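Local coordinates for type I site-specific restriction-modification system, R (Restriction) subunit (Vibrio vulnificus, PDB 3H1T), which probably binds ATP and DNA and hydrolyses ATP as the motor-bearing restriction subunit of a type I restriction-modification system, seen here as a fragment of the longer chain, at residues I366-Y374 and G538-D546; H488-E496 and L509-T517. One frame throughout, in Å; residues are numbered along the deposited sequence.

Contact 1: residues I366-Y374 and G538-D546; sequences IDDGFLAPY and GRGTRLRED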
ATOM      1  N   ILE A 366       0.792   4.096  -7.861  1.00 23.98           N
ATOM      2  CA  ILE A 366       0.266   5.030  -8.850  1.00 24.60           C
ATOM      3  C   ILE A 366       0.478   4.469 -10.247  1.00 25.75           C
ATOM      4  O   ILE A 366      -0.410   4.530 -11.090  1.00 27.28           O
ATOM      5  CB  ILE A 366       0.961   6.423  -8.828  1.00 24.57           C
ATOM      6  CG1 ILE A 366       0.750   7.119  -7.484  1.00 23.35           C
ATOM      7  CG2 ILE A 366       0.362   7.305  -9.923  1.00 24.53           C
ATOM      8  CD1 ILE A 366       1.572   8.377  -7.345  1.00 24.88           C
ATOM      9  N   ASP A 367       1.655   3.910 -10.493  1.00 31.28           N
ATOM     10  CA  ASP A 367       1.918   3.360 -11.805  1.00 31.07           C
ATOM     11  C   ASP A 367       1.029   2.174 -12.151  1.00 31.17           C
ATOM     12  O   ASP A 367       0.763   1.929 -13.320  1.00 30.59           O
ATOM     13  CB  ASP A 367       3.376   2.941 -11.959  1.00 30.13           C
ATOM     14  CG  ASP A 367       3.749   2.739 -13.411  1.00 33.23           C
ATOM     15  OD1 ASP A 367       3.505   3.682 -14.193  1.00 34.73           O
ATOM     16  OD2 ASP A 367       4.268   1.662 -13.778  1.00 34.47           O
ATOM     17  N   ASP A 368       0.562   1.445 -11.144  1.00 25.29           N
ATOM     18  CA  ASP A 368      -0.282   0.290 -11.406  1.00 24.62           C
ATOM     19  C   ASP A 368      -1.759   0.659 -11.477  1.00 25.86           C
ATOM     20  O   ASP A 368      -2.602  -0.189 -11.769  1.00 25.25           O
ATOM     21  CB  ASP A 368      -0.080  -0.772 -10.320  1.00 28.05           C
ATOM     22  CG  ASP A 368       1.296  -1.425 -10.372  1.00 28.45           C
ATOM     23  OD1 ASP A 368       2.039  -1.229 -11.352  1.00 25.45           O
ATOM     24  OD2 ASP A 368       1.619  -2.159  -9.423  1.00 28.30           O
ATOM     25  N   GLY A 369      -2.064   1.922 -11.196  1.00 25.87           N
ATOM     26  CA  GLY A 369      -3.441   2.368 -11.222  1.00 27.69           C
ATOM     27  C   GLY A 369      -4.202   1.994  -9.959  1.00 27.24           C
ATOM     28  O   GLY A 369      -5.427   1.961  -9.949  1.00 28.54           O
ATOM     29  N   PHE A 370      -3.470   1.718  -8.883  1.00 30.93           N
ATOM     30  CA  PHE A 370      -4.078   1.324  -7.617  1.00 29.83           C
ATOM     31  C   PHE A 370      -4.100   2.412  -6.559  1.00 28.71           C
ATOM     32  O   PHE A 370      -4.775   2.278  -5.543  1.00 30.33           O
ATOM     33  CB  PHE A 370      -3.360   0.096  -7.057  1.00 29.13           C
ATOM     34  CG  PHE A 370      -3.644  -1.162  -7.820  1.00 31.10           C
ATOM     35  CD1 PHE A 370      -4.959  -1.526  -8.124  1.00 30.25           C
ATOM     36  CD2 PHE A 370      -2.604  -2.009  -8.205  1.00 33.81           C
ATOM     37  CE1 PHE A 370      -5.233  -2.720  -8.804  1.00 31.18           C
ATOM     38  CE2 PHE A 370      -2.867  -3.209  -8.887  1.00 32.73           C
ATOM     39  CZ  PHE A 370      -4.180  -3.561  -9.185  1.00 31.46           C
ATOM     40  N   LEU A 371      -3.341   3.471  -6.790  1.00 24.67           N
ATOM     41  CA  LEU A 371      -3.298   4.605  -5.879  1.00 25.90           C
ATOM     42  C   LEU A 371      -3.428   5.827  -6.773  1.00 26.85           C
ATOM     43  O   LEU A 371      -3.119   5.759  -7.964  1.00 26.33           O
ATOM     44  CB  LEU A 371      -1.989   4.631  -5.089  1.00 22.44           C
ATOM     45  CG  LEU A 371      -1.780   3.552  -4.027  1.00 23.55           C
ATOM     46  CD1 LEU A 371      -0.438   3.803  -3.355  1.00 22.88           C
ATOM     47  CD2 LEU A 371      -2.904   3.580  -2.995  1.00 20.71           C
ATOM     48  N   ALA A 372      -3.869   6.945  -6.207  1.00 30.50           N
ATOM     49  CA  ALA A 372      -4.094   8.150  -6.995  1.00 30.28           C
ATOM     50  C   ALA A 372      -2.929   9.113  -7.179  1.00 30.09           C
ATOM     51  O   ALA A 372      -2.146   9.345  -6.265  1.00 32.16           O
ATOM     52  CB  ALA A 372      -5.304   8.902  -6.435  1.00 25.72           C
ATOM     53  N   PRO A 373      -2.788   9.677  -8.386  1.00 27.04           N
ATOM     54  CA  PRO A 373      -1.711  10.641  -8.668  1.00 27.26           C
ATOM     55  C   PRO A 373      -2.044  12.016  -8.045  1.00 29.13           C
ATOM     56  O   PRO A 373      -3.180  12.243  -7.637  1.00 28.61           O
ATOM     57  CB  PRO A 373      -1.656  10.646 -10.202  1.00 19.36           C
ATOM     58  CG  PRO A 373      -3.087  10.350 -10.584  1.00 19.10           C
ATOM     59  CD  PRO A 373      -3.442   9.242  -9.635  1.00 19.37           C
ATOM     60  N   TYR A 374      -1.088  12.939  -7.984  1.00 30.14           N
ATOM     61  CA  TYR A 374      -1.360  14.226  -7.345  1.00 31.58           C
ATOM     62  C   TYR A 374      -0.685  15.444  -7.968  1.00 32.97           C
ATOM     63  O   TYR A 374       0.314  15.321  -8.676  1.00 33.39           O
ATOM     64  CB  TYR A 374      -0.943  14.128  -5.869  1.00 32.83           C
ATOM     65  CG  TYR A 374       0.498  13.667  -5.686  1.00 34.02           C
ATOM     66  CD1 TYR A 374       1.563  14.564  -5.814  1.00 32.70           C
ATOM     67  CD2 TYR A 374       0.803  12.313  -5.473  1.00 34.26           C
ATOM     68  CE1 TYR A 374       2.882  14.122  -5.738  1.00 29.26           C
ATOM     69  CE2 TYR A 374       2.119  11.875  -5.400  1.00 32.16           C
ATOM     70  CZ  TYR A 374       3.150  12.777  -5.533  1.00 32.34           C
ATOM     71  OH  TYR A 374       4.440  12.300  -5.466  1.00 32.47           O
ATOM     72  N   GLY A 538      -0.956  10.559   2.260  1.00 25.27           N
ATOM     73  CA  GLY A 538      -1.727   9.352   2.043  1.00 26.03           C
ATOM     74  C   GLY A 538      -3.208   9.510   2.340  1.00 29.15           C
ATOM     75  O   GLY A 538      -3.973   8.549   2.234  1.00 29.58           O
ATOM     76  N   ARG A 539      -3.626  10.707   2.730  1.00 27.99           N
ATOM     77  CA  ARG A 539      -5.034  10.925   3.008  1.00 28.34           C
ATOM     78  C   ARG A 539      -5.793  11.005   1.698  1.00 27.66           C
ATOM     79  O   ARG A 539      -7.004  10.755   1.643  1.00 26.54           O
ATOM     80  CB  ARG A 539      -5.266  12.232   3.773  1.00 31.14           C
ATOM     81  CG  ARG A 539      -4.861  12.211   5.236  1.00 33.98           C
ATOM     82  CD  ARG A 539      -5.281  10.913   5.898  1.00 37.12           C
ATOM     83  NE  ARG A 539      -4.161   9.978   5.955  1.00 38.75           N
ATOM     84  CZ  ARG A 539      -4.269   8.687   6.251  1.00 39.05           C
ATOM     85  NH1 ARG A 539      -5.452   8.157   6.519  1.00 37.26           N
ATOM     86  NH2 ARG A 539      -3.186   7.922   6.281  1.00 38.73           N
ATOM     87  N   GLY A 540      -5.082  11.363   0.637  1.00 24.55           N
ATOM     88  CA  GLY A 540      -5.739  11.491  -0.647  1.00 21.15           C
ATOM     89  C   GLY A 540      -5.376  10.525  -1.753  1.00 21.39           C
ATOM     90  O   GLY A 540      -5.937  10.631  -2.835  1.00 22.55           O
ATOM     91  N   THR A 541      -4.477   9.577  -1.499  1.00 21.86           N
ATOM     92  CA  THR A 541      -4.051   8.638  -2.538  1.00 23.16           C
ATOM     93  C   THR A 541      -5.018   7.516  -2.885  1.00 27.30           C
ATOM     94  O   THR A 541      -4.776   6.757  -3.819  1.00 26.85           O
ATOM     95  CB  THR A 541      -2.710   7.969  -2.185  1.00 19.09           C
ATOM     96  OG1 THR A 541      -2.859   7.253  -0.953  1.00 19.48           O
ATOM     97  CG2 THR A 541      -1.596   9.016  -2.042  1.00 15.79           C
ATOM     98  N   ARG A 542      -6.099   7.390  -2.130  1.00 34.26           N
ATOM     99  CA  ARG A 542      -7.079   6.343  -2.385  1.00 39.08           C
ATOM    100  C   ARG A 542      -7.907   6.652  -3.647  1.00 41.24           C
ATOM    101  O   ARG A 542      -8.300   7.796  -3.876  1.00 42.96           O
ATOM    102  CB  ARG A 542      -7.987   6.221  -1.161  1.00 52.31           C
ATOM    103  CG  ARG A 542      -8.705   4.902  -1.032  1.00 58.04           C
ATOM    104  CD  ARG A 542      -7.937   3.950  -0.134  1.00 64.93           C
ATOM    105  NE  ARG A 542      -8.829   3.123   0.676  1.00 67.60           N
ATOM    106  CZ  ARG A 542      -9.667   2.218   0.178  1.00 70.27           C
ATOM    107  NH1 ARG A 542      -9.734   2.016  -1.133  1.00 71.75           N
ATOM    108  NH2 ARG A 542     -10.441   1.512   0.993  1.00 70.82           N
ATOM    109  N   LEU A 543      -8.163   5.636  -4.473  1.00 45.53           N
ATOM    110  CA  LEU A 543      -8.944   5.815  -5.699  1.00 45.30           C
ATOM    111  C   LEU A 543     -10.422   5.448  -5.553  1.00 46.50           C
ATOM    112  O   LEU A 543     -10.791   4.525  -4.819  1.00 46.14           O
ATOM    113  CB  LEU A 543      -8.347   4.998  -6.848  1.00 29.65           C
ATOM    114  CG  LEU A 543      -7.122   5.473  -7.631  1.00 27.40           C
ATOM    115  CD1 LEU A 543      -6.640   4.347  -8.524  1.00 26.91           C
ATOM    116  CD2 LEU A 543      -7.472   6.693  -8.465  1.00 26.24           C
ATOM    117  N   ARG A 544     -11.262   6.191  -6.269  1.00 41.35           N
ATOM    118  CA  ARG A 544     -12.706   5.989  -6.257  1.00 42.51           C
ATOM    119  C   ARG A 544     -13.283   6.546  -7.552  1.00 44.70           C
ATOM    120  O   ARG A 544     -14.095   7.478  -7.553  1.00 45.63           O
ATOM    121  CB  ARG A 544     -13.344   6.699  -5.065  1.00 42.64           C
ATOM    122  CG  ARG A 544     -13.880   5.759  -4.004  1.00 43.63           C
ATOM    123  CD  ARG A 544     -14.811   4.709  -4.604  1.00 43.42           C
ATOM    124  NE  ARG A 544     -15.265   3.743  -3.606  1.00 46.48           N
ATOM    125  CZ  ARG A 544     -16.046   2.696  -3.865  1.00 46.59           C
ATOM    126  NH1 ARG A 544     -16.465   2.467  -5.102  1.00 48.37           N
ATOM    127  NH2 ARG A 544     -16.412   1.878  -2.885  1.00 45.46           N
ATOM    128  N   GLU A 545     -12.819   5.972  -8.655  1.00 38.89           N
ATOM    129  CA  GLU A 545     -13.234   6.330 -10.008  1.00 38.02           C
ATOM    130  C   GLU A 545     -14.744   6.319 -10.002  1.00 38.66           C
ATOM    131  O   GLU A 545     -15.411   7.080 -10.712  1.00 38.97           O
ATOM    132  CB  GLU A 545     -12.692   5.264 -10.942  1.00 51.37           C
ATOM    133  CG  GLU A 545     -13.099   5.316 -12.391  1.00 52.73           C
ATOM    134  CD  GLU A 545     -12.259   4.357 -13.228  1.00 53.59           C
ATOM    135  OE1 GLU A 545     -12.017   3.222 -12.767  1.00 52.64           O
ATOM    136  OE2 GLU A 545     -11.846   4.733 -14.344  1.00 52.99           O
ATOM    137  N   ASP A 546     -15.259   5.416  -9.178  1.00 48.62           N
ATOM    138  CA  ASP A 546     -16.679   5.188  -8.966  1.00 49.00           C
ATOM    139  C   ASP A 546     -17.375   6.527  -8.697  1.00 48.74           C
ATOM    140  O   ASP A 546     -18.383   6.864  -9.321  1.00 48.22           O
ATOM    141  CB  ASP A 546     -16.810   4.244  -7.763  1.00 56.14           C
ATOM    142  CG  ASP A 546     -18.149   3.564  -7.687  1.00 58.50           C
ATOM    143  OD1 ASP A 546     -18.744   3.294  -8.747  1.00 60.62           O
ATOM    144  OD2 ASP A 546     -18.595   3.272  -6.558  1.00 60.80           O
TER
HETATM  145  O   HOH W   1      -6.989   2.966  -4.411  1.00 24.14           O
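L543 reaches over the backbone of G369-A372. Its CB still stands back from that backbone, and the first touch comes at CG, which chi1 of -79° swings onto the L371-A372 peptide, 3.8 Å from L371 C. There the side chain forks. CD1 runs back to G369 O at 3.0 Å, a tight fit of methyl against carbonyl, while CD2 lies 3.7 Å from A372 CB. The carbonyl end of G369 faces L543 just where helix 362-368 stops: G369 takes positive phi in a Schellman motif, its N bonded to I366 O. Next to the fork, A372 N donates to T541 O at 2.6 Å, a short and fairly straight bond (161°). A water adds a second tie, donating a hydrogen bond to F370 O and accepting one from L543 N. Segment 366-374 leads from the first RecA-like sheet into strand 374-381 of the second, and the Q-x-x-G-R-x-x-R sequence from Q535 to R542 matches helicase motif VI of superfamily 2, so the contact fastens the interdomain linker to what is probably the motif VI loop.

Contact 2: residues H488-E496 and L509-T517; sequences HLSRFQELE and LTTGVDAPT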
ATOM      1  N   HIS A 488     -18.860  14.243  12.653  1.00 33.77           N
ATOM      2  CA  HIS A 488     -18.471  14.968  11.449  1.00 34.66           C
ATOM      3  C   HIS A 488     -17.536  14.148  10.566  1.00 35.12           C
ATOM      4  O   HIS A 488     -17.677  14.107   9.343  1.00 34.55           O
ATOM      5  CB  HIS A 488     -17.774  16.271  11.834  1.00 28.46           C
ATOM      6  CG  HIS A 488     -18.684  17.271  12.468  1.00 29.34           C
ATOM      7  ND1 HIS A 488     -19.891  17.635  11.909  1.00 30.35           N
ATOM      8  CD2 HIS A 488     -18.547  18.018  13.587  1.00 28.83           C
ATOM      9  CE1 HIS A 488     -20.457  18.566  12.657  1.00 28.06           C
ATOM     10  NE2 HIS A 488     -19.662  18.818  13.681  1.00 28.10           N
ATOM     11  N   LEU A 489     -16.570  13.511  11.213  1.00 32.52           N
ATOM     12  CA  LEU A 489     -15.594  12.684  10.523  1.00 34.62           C
ATOM     13  C   LEU A 489     -16.294  11.541   9.808  1.00 34.86           C
ATOM     14  O   LEU A 489     -16.015  11.245   8.641  1.00 36.53           O
ATOM     15  CB  LEU A 489     -14.600  12.127  11.540  1.00 34.69           C
ATOM     16  CG  LEU A 489     -13.564  11.093  11.092  1.00 36.85           C
ATOM     17  CD1 LEU A 489     -12.608  11.704  10.072  1.00 36.07           C
ATOM     18  CD2 LEU A 489     -12.799  10.599  12.316  1.00 38.05           C
ATOM     19  N   SER A 490     -17.207  10.896  10.523  1.00 31.52           N
ATOM     20  CA  SER A 490     -17.969   9.765  10.013  1.00 30.99           C
ATOM     21  C   SER A 490     -18.693  10.065   8.712  1.00 31.18           C
ATOM     22  O   SER A 490     -18.619   9.299   7.758  1.00 33.20           O
ATOM     23  CB  SER A 490     -18.978   9.311  11.070  1.00 41.02           C
ATOM     24  OG  SER A 490     -19.679   8.157  10.647  1.00 44.71           O
ATOM     25  N   ARG A 491     -19.409  11.183   8.688  1.00 38.72           N
ATOM     26  CA  ARG A 491     -20.166  11.600   7.504  1.00 37.25           C
ATOM     27  C   ARG A 491     -19.230  12.024   6.386  1.00 37.34           C
ATOM     28  O   ARG A 491     -19.504  11.789   5.207  1.00 36.99           O
ATOM     29  CB  ARG A 491     -21.097  12.769   7.838  1.00 52.17           C
ATOM     30  CG  ARG A 491     -22.082  12.490   8.971  1.00 56.92           C
ATOM     31  CD  ARG A 491     -23.138  13.603   9.108  1.00 59.54           C
ATOM     32  NE  ARG A 491     -23.300  14.033  10.500  1.00 63.64           N
ATOM     33  CZ  ARG A 491     -22.747  15.135  11.013  1.00 66.56           C
ATOM     34  NH1 ARG A 491     -22.002  15.934  10.243  1.00 64.68           N
ATOM     35  NH2 ARG A 491     -22.909  15.430  12.303  1.00 65.43           N
ATOM     36  N   PHE A 492     -18.131  12.665   6.765  1.00 34.02           N
ATOM     37  CA  PHE A 492     -17.136  13.138   5.806  1.00 32.36           C
ATOM     38  C   PHE A 492     -16.563  11.973   4.990  1.00 33.43           C
ATOM     39  O   PHE A 492     -16.356  12.067   3.778  1.00 32.47           O
ATOM     40  CB  PHE A 492     -15.997  13.843   6.550  1.00 25.09           C
ATOM     41  CG  PHE A 492     -14.828  14.216   5.681  1.00 22.33           C
ATOM     42  CD1 PHE A 492     -14.857  15.355   4.886  1.00 20.66           C
ATOM     43  CD2 PHE A 492     -13.674  13.442   5.696  1.00 20.26           C
ATOM     44  CE1 PHE A 492     -13.733  15.714   4.121  1.00 19.09           C
ATOM     45  CE2 PHE A 492     -12.564  13.793   4.946  1.00 19.08           C
ATOM     46  CZ  PHE A 492     -12.593  14.932   4.157  1.00 17.24           C
ATOM     47  N   GLN A 493     -16.312  10.868   5.682  1.00 30.80           N
ATOM     48  CA  GLN A 493     -15.753   9.669   5.091  1.00 31.85           C
ATOM     49  C   GLN A 493     -16.689   8.962   4.126  1.00 34.66           C
ATOM     50  O   GLN A 493     -16.238   8.222   3.249  1.00 35.06           O
ATOM     51  CB  GLN A 493     -15.339   8.706   6.199  1.00 28.81           C
ATOM     52  CG  GLN A 493     -14.120   9.166   6.965  1.00 28.92           C
ATOM     53  CD  GLN A 493     -13.660   8.143   7.968  1.00 30.97           C
ATOM     54  OE1 GLN A 493     -12.521   8.172   8.420  1.00 31.79           O
ATOM     55  NE2 GLN A 493     -14.548   7.227   8.325  1.00 30.79           N
ATOM     56  N   GLU A 494     -17.988   9.194   4.275  1.00 44.85           N
ATOM     57  CA  GLU A 494     -18.962   8.540   3.412  1.00 47.65           C
ATOM     58  C   GLU A 494     -18.894   9.061   1.993  1.00 48.60           C
ATOM     59  O   GLU A 494     -18.791  10.271   1.774  1.00 48.81           O
ATOM     60  CB  GLU A 494     -20.363   8.724   3.993  1.00 54.64           C
ATOM     61  CG  GLU A 494     -20.344   8.528   5.486  1.00 58.79           C
ATOM     62  CD  GLU A 494     -21.674   8.143   6.068  1.00 63.26           C
ATOM     63  OE1 GLU A 494     -22.645   8.933   5.963  1.00 64.16           O
ATOM     64  OE2 GLU A 494     -21.734   7.036   6.645  1.00 63.70           O
ATOM     65  N   LEU A 495     -18.935   8.128   1.043  1.00 41.51           N
ATOM     66  CA  LEU A 495     -18.879   8.420  -0.390  1.00 41.94           C
ATOM     67  C   LEU A 495     -20.065   9.224  -0.913  1.00 42.24           C
ATOM     68  O   LEU A 495     -19.905  10.095  -1.774  1.00 42.02           O
ATOM     69  CB  LEU A 495     -18.837   7.116  -1.194  1.00 37.21           C
ATOM     70  CG  LEU A 495     -17.990   5.939  -0.706  1.00 36.42           C
ATOM     71  CD1 LEU A 495     -18.164   4.754  -1.669  1.00 33.64           C
ATOM     72  CD2 LEU A 495     -16.539   6.366  -0.623  1.00 36.35           C
ATOM     73  N   GLU A 496     -21.251   8.931  -0.387  1.00 37.73           N
ATOM     74  CA  GLU A 496     -22.485   9.563  -0.841  1.00 39.77           C
ATOM     75  C   GLU A 496     -22.926  10.874  -0.170  1.00 39.13           C
ATOM     76  O   GLU A 496     -23.906  11.480  -0.609  1.00 40.48           O
ATOM     77  CB  GLU A 496     -23.621   8.546  -0.734  1.00 65.48           C
ATOM     78  CG  GLU A 496     -24.778   8.702  -1.727  1.00 68.92           C
ATOM     79  CD  GLU A 496     -24.619   7.836  -2.970  1.00 71.64           C
ATOM     80  OE1 GLU A 496     -23.853   6.847  -2.904  1.00 73.11           O
ATOM     81  OE2 GLU A 496     -25.270   8.131  -4.001  1.00 72.65           O
ATOM     82  N   LEU A 509      -6.098  13.373  12.458  1.00 38.93           N
ATOM     83  CA  LEU A 509      -6.399  12.803  11.153  1.00 38.25           C
ATOM     84  C   LEU A 509      -5.193  12.440  10.305  1.00 38.08           C
ATOM     85  O   LEU A 509      -5.344  12.088   9.141  1.00 37.15           O
ATOM     86  CB  LEU A 509      -7.327  13.726  10.364  1.00 38.14           C
ATOM     87  CG  LEU A 509      -8.655  14.082  11.057  1.00 39.02           C
ATOM     88  CD1 LEU A 509      -9.606  14.709  10.052  1.00 36.73           C
ATOM     89  CD2 LEU A 509      -9.290  12.834  11.670  1.00 36.23           C
ATOM     90  N   THR A 510      -3.996  12.507  10.869  1.00 46.49           N
ATOM     91  CA  THR A 510      -2.840  12.118  10.087  1.00 49.78           C
ATOM     92  C   THR A 510      -3.051  10.644   9.719  1.00 51.84           C
ATOM     93  O   THR A 510      -2.815  10.251   8.579  1.00 53.27           O
ATOM     94  CB  THR A 510      -1.521  12.324  10.868  1.00 45.75           C
ATOM     95  OG1 THR A 510      -1.663  11.836  12.206  1.00 47.34           O
ATOM     96  CG2 THR A 510      -1.148  13.804  10.895  1.00 44.42           C
ATOM     97  N   THR A 511      -3.491   9.835  10.687  1.00 57.78           N
ATOM     98  CA  THR A 511      -3.782   8.415  10.444  1.00 58.53           C
ATOM     99  C   THR A 511      -5.228   8.156  10.865  1.00 60.03           C
ATOM    100  O   THR A 511      -5.669   7.013  10.915  1.00 61.59           O
ATOM    101  CB  THR A 511      -2.917   7.442  11.276  1.00 54.96           C
ATOM    102  OG1 THR A 511      -3.258   7.559  12.663  1.00 55.90           O
ATOM    103  CG2 THR A 511      -1.454   7.719  11.078  1.00 53.73           C
ATOM    104  N   GLY A 512      -5.955   9.226  11.162  1.00 62.30           N
ATOM    105  CA  GLY A 512      -7.330   9.100  11.590  1.00 63.70           C
ATOM    106  C   GLY A 512      -8.394   8.965  10.508  1.00 63.82           C
ATOM    107  O   GLY A 512      -9.423   8.328  10.746  1.00 64.44           O
ATOM    108  N   VAL A 513      -8.167   9.532   9.327  1.00 61.94           N
ATOM    109  CA  VAL A 513      -9.152   9.497   8.249  1.00 62.76           C
ATOM    110  C   VAL A 513      -9.009   8.439   7.177  1.00 62.52           C
ATOM    111  O   VAL A 513      -7.920   8.153   6.693  1.00 63.42           O
ATOM    112  CB  VAL A 513      -9.191  10.819   7.457  1.00 66.92           C
ATOM    113  CG1 VAL A 513     -10.621  11.311   7.368  1.00 67.16           C
ATOM    114  CG2 VAL A 513      -8.264  11.848   8.084  1.00 67.85           C
ATOM    115  N   ASP A 514     -10.139   7.869   6.786  1.00 59.56           N
ATOM    116  CA  ASP A 514     -10.186   6.915   5.698  1.00 56.68           C
ATOM    117  C   ASP A 514     -11.326   7.433   4.856  1.00 54.61           C
ATOM    118  O   ASP A 514     -12.457   6.981   4.993  1.00 55.14           O
ATOM    119  CB  ASP A 514     -10.486   5.488   6.153  1.00 70.59           C
ATOM    120  CG  ASP A 514     -10.550   4.517   4.970  1.00 72.93           C
ATOM    121  OD1 ASP A 514      -9.744   4.674   4.025  1.00 74.01           O
ATOM    122  OD2 ASP A 514     -11.403   3.602   4.977  1.00 75.32           O
ATOM    123  N   ALA A 515     -11.028   8.398   3.994  1.00 39.13           N
ATOM    124  CA  ALA A 515     -12.037   8.996   3.135  1.00 35.79           C
ATOM    125  C   ALA A 515     -11.544   8.982   1.694  1.00 34.59           C
ATOM    126  O   ALA A 515     -10.792   9.866   1.278  1.00 33.48           O
ATOM    127  CB  ALA A 515     -12.299  10.410   3.574  1.00 39.39           C
ATOM    128  N   PRO A 516     -11.952   7.972   0.910  1.00 45.81           N
ATOM    129  CA  PRO A 516     -11.518   7.882  -0.486  1.00 44.41           C
ATOM    130  C   PRO A 516     -11.845   9.062  -1.421  1.00 43.27           C
ATOM    131  O   PRO A 516     -11.055   9.381  -2.300  1.00 43.73           O
ATOM    132  CB  PRO A 516     -12.141   6.561  -0.951  1.00 37.31           C
ATOM    133  CG  PRO A 516     -13.356   6.426  -0.072  1.00 38.32           C
ATOM    134  CD  PRO A 516     -12.773   6.804   1.268  1.00 37.93           C
ATOM    135  N   THR A 517     -12.989   9.715  -1.247  1.00 34.40           N
ATOM    136  CA  THR A 517     -13.305  10.839  -2.115  1.00 32.80           C
ATOM    137  C   THR A 517     -12.617  12.148  -1.714  1.00 32.94           C
ATOM    138  O   THR A 517     -12.991  13.218  -2.200  1.00 31.30           O
ATOM    139  CB  THR A 517     -14.810  11.091  -2.188  1.00 37.38           C
ATOM    140  OG1 THR A 517     -15.352  11.080  -0.864  1.00 38.73           O
ATOM    141  CG2 THR A 517     -15.487  10.024  -3.017  1.00 38.38           C
TER
HETATM  142  O   HOH W   2     -15.091   9.491   1.225  1.00 20.68           O
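The F492 ring meets V513 at its edge, with CG1 near the ring plane and 4.0 Å from CE2; A515 CB comes in obliquely, 3.7 Å from the same CE2. Strands 441-446 and 502-505 pack on this phenyl too, through K441, I443 and L503. The Q493 amide, carried past D514 by a chain extended beyond CG, is the other flat group on the interface. D514 O lies over one of its faces, 3.4 Å from Q493 CD. From that same side D514 N bonds Q493 OE1 at 2.9 Å along a nearly straight N-H (166°), the donor standing 47° out of the carbonyl plane. On the helix alone, the R491 guanidinium has H488 N over one face, offset toward the rim, and H488 CE1 in plane at its edge, while R491 NH1 donates to H488 ND1.

Helix 482-493 here covers the loop between strands 502-505 and 518-524 of the second RecA-like domain, and the T-x-G-x-D-x-P run within 509-517 resembles motif V of superfamily 2 helicases. One turn before Q493, chi1 of 173° turns the L489 branch toward the loop, where CD1 comes within 3.4 Å of V513 CG1, closer than usual for two methyls; L509 slides past in the opposite direction. Past the helix end, L495 crosses P516 at about a right angle. Its CD2 is 3.2 Å from P516 CG, shorter than normal carbon-carbon contact, so the spot is strained or imperfectly modelled. A water donates to Q493 O at 2.7 Å and is also hydrogen-bonded to T517 OG1, joining the last helical turn to the loop residue just before strand 518-524.

Contact 2 is nested inside the loop closed by contact 1: the chain passes 366-374, then 488-496 and 509-517, and comes back at 538-546. Their centres are about 15 Å apart, and both border the second RecA-like sheet, contact 1 leading into strand 374-381 and contact 2 into strand 518-524. The motif V-like and motif VI-like loops meet directly. R539 makes a weak hydrogen bond to V513 O, R542 forms a long, weak ion pair with D514, and R544 packs on L495 and P516. K549 bonds P516 O as well as the carbonyls of G540 and R542. Linker and both loops are thus joined on one side of this domain, as would suit a probable ATP-dependent, helicase-like motor.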